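Local structure of inositol dehydrogenase (Lactobacillus casei, 4MKX) at residues V202-T207 / A328-Q333. The protein probably catalyses the oxidation of scyllo-inositol with a nicotinamide dinucleotide as cofactor, as a member of the Gfo/Idh/MocA family of Rossmann-fold oxidoreductases. Residues are numbered along the deposited sequence; the frame is centred on the assembly and turned at random.
Sequences VIRWFT and AEDGLQ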
# COMPACT_ATOMS: atom_id res chain seq x y z
N VAL A 202 -20.61 8.81 -13.24
CA VAL A 202 -19.20 9.11 -13.10
C VAL A 202 -18.49 9.18 -14.46
O VAL A 202 -17.69 10.08 -14.70
CB VAL A 202 -18.49 8.08 -12.16
CG1 VAL A 202 -17.04 7.90 -12.53
CG2 VAL A 202 -18.64 8.51 -10.71
N ILE A 203 -18.81 8.24 -15.33
CA ILE A 203 -18.23 8.22 -16.67
C ILE A 203 -18.58 9.49 -17.45
O ILE A 203 -17.69 10.18 -17.99
CB ILE A 203 -18.65 6.94 -17.40
CG1 ILE A 203 -17.91 5.76 -16.78
CG2 ILE A 203 -18.33 7.03 -18.89
CD1 ILE A 203 -18.58 4.42 -17.02
N ARG A 204 -19.86 9.86 -17.43
CA ARG A 204 -20.31 11.06 -18.12
C ARG A 204 -19.71 12.31 -17.51
O ARG A 204 -19.29 13.22 -18.22
CB ARG A 204 -21.84 11.14 -18.13
CG ARG A 204 -22.53 9.98 -18.87
CD ARG A 204 -24.05 10.13 -18.88
NE ARG A 204 -24.45 11.33 -19.61
CZ ARG A 204 -24.89 12.44 -19.02
NH1 ARG A 204 -25.01 12.51 -17.70
NH2 ARG A 204 -25.21 13.49 -19.76
N TRP A 205 -19.65 12.35 -16.18
CA TRP A 205 -19.12 13.49 -15.44
C TRP A 205 -17.65 13.73 -15.77
O TRP A 205 -17.26 14.86 -16.07
CB TRP A 205 -19.33 13.27 -13.93
CG TRP A 205 -18.85 14.35 -13.02
CD1 TRP A 205 -19.07 15.69 -13.15
CD2 TRP A 205 -18.12 14.18 -11.80
NE1 TRP A 205 -18.50 16.37 -12.10
CE2 TRP A 205 -17.91 15.47 -11.25
CE3 TRP A 205 -17.61 13.07 -11.12
CZ2 TRP A 205 -17.21 15.67 -10.06
CZ3 TRP A 205 -16.92 13.28 -9.93
CH2 TRP A 205 -16.73 14.57 -9.41
N PHE A 206 -16.85 12.68 -15.74
CA PHE A 206 -15.41 12.84 -15.98
C PHE A 206 -15.07 13.18 -17.42
O PHE A 206 -14.14 13.95 -17.67
CB PHE A 206 -14.64 11.58 -15.55
CG PHE A 206 -14.24 11.58 -14.11
CD1 PHE A 206 -13.06 12.18 -13.70
CD2 PHE A 206 -15.06 10.99 -13.15
CE1 PHE A 206 -12.70 12.19 -12.36
CE2 PHE A 206 -14.70 11.00 -11.81
CZ PHE A 206 -13.52 11.60 -11.41
N THR A 207 -15.81 12.60 -18.36
CA THR A 207 -15.48 12.72 -19.79
C THR A 207 -16.18 13.88 -20.49
O THR A 207 -15.60 14.51 -21.37
CB THR A 207 -15.78 11.43 -20.57
OG1 THR A 207 -17.18 11.14 -20.53
CG2 THR A 207 -15.00 10.26 -19.99
N ALA A 328 -31.85 17.10 -14.85
CA ALA A 328 -32.76 16.02 -15.21
C ALA A 328 -32.17 15.22 -16.35
O ALA A 328 -32.44 14.03 -16.47
CB ALA A 328 -34.11 16.59 -15.61
N GLU A 329 -31.36 15.88 -17.17
CA GLU A 329 -30.72 15.22 -18.31
C GLU A 329 -29.67 14.22 -17.85
O GLU A 329 -29.50 13.17 -18.46
CB GLU A 329 -30.08 16.24 -19.25
CG GLU A 329 -29.41 15.63 -20.49
CD GLU A 329 -30.41 15.08 -21.50
OE1 GLU A 329 -31.59 15.46 -21.44
OE2 GLU A 329 -30.01 14.27 -22.36
N ASP A 330 -28.94 14.56 -16.79
CA ASP A 330 -28.00 13.60 -16.22
C ASP A 330 -28.78 12.40 -15.73
O ASP A 330 -28.33 11.26 -15.84
CB ASP A 330 -27.22 14.24 -15.08
CG ASP A 330 -26.28 15.32 -15.55
OD1 ASP A 330 -25.61 15.12 -16.58
OD2 ASP A 330 -26.20 16.39 -14.90
N GLY A 331 -29.97 12.65 -15.20
CA GLY A 331 -30.85 11.58 -14.78
C GLY A 331 -31.36 10.72 -15.91
O GLY A 331 -31.33 9.49 -15.83
N LEU A 332 -31.87 11.36 -16.96
CA LEU A 332 -32.35 10.63 -18.14
C LEU A 332 -31.28 9.73 -18.74
O LEU A 332 -31.54 8.55 -19.00
CB LEU A 332 -32.84 11.62 -19.20
CG LEU A 332 -33.19 11.00 -20.56
CD1 LEU A 332 -34.38 10.06 -20.44
CD2 LEU A 332 -33.45 12.09 -21.57
N GLN A 333 -30.10 10.29 -18.97
CA GLN A 333 -29.03 9.51 -19.60
C GLN A 333 -28.57 8.35 -18.73
O GLN A 333 -28.23 7.28 -19.25
CB GLN A 333 -27.84 10.38 -19.97
CG GLN A 333 -28.15 11.44 -21.03
CD GLN A 333 -28.61 10.84 -22.36
OE1 GLN A 333 -28.35 9.68 -22.66
NE2 GLN A 333 -29.31 11.65 -23.15
O HOH W 1 -25.47 10.79 -15.72
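Arg204 joins helix 197-207 to helix 328-347 through a salt bridge to Asp330: Arg204 NH1 gives a nearly straight hydrogen bond of 2.9 Å to Asp330 OD1, at an N-H...O angle of 167°. In this Gfo/Idh/MocA fold the first helix belongs to the C-terminal domain, built on a mixed sheet, and the bridge ties it to a helix lying against helix 117-128 of the Rossmann domain. The carboxylate oxygen lies close to the guanidinium plane, but the planes are turned 54° apart and the arginine meets the anti side of OD1, a single bond made by NH1 alone. Aspartate suits its place as a short carboxylate with two acceptors: while OD1 takes the arginine, OD2 accepts from Thr327 N, just before the helix, which holds the group in position. A water completes the link, accepting from Arg204 NH1 at 2.7 Å and donating to Asp330 O at 2.9 Å. Arginine suits this place because its separate nitrogens can serve several acceptors: NE forms a second salt bridge, to Glu210. Were the arginine replaced by an alanine here, Asp330 OD1 would probably lose its cationic mate and the water its donor on this helix. The axes of segments 202-207 and 328-333 come no closer than 11.2 Å, a gap the long arginine spans, and a bend at chi3 (63°) turns its guanidinium across Gln333. Glutamine offers both a methylene and an amide: Gln333 CB lies over one guanidinium face, toward its rim, 3.5 Å from Arg204 NE. Its chain then bends at chi2, carrying the amide back along its own helix, where Gln333 NE2 donates to Glu329 OE2 at 2.8 Å, nearly along that oxygen's C-O bond.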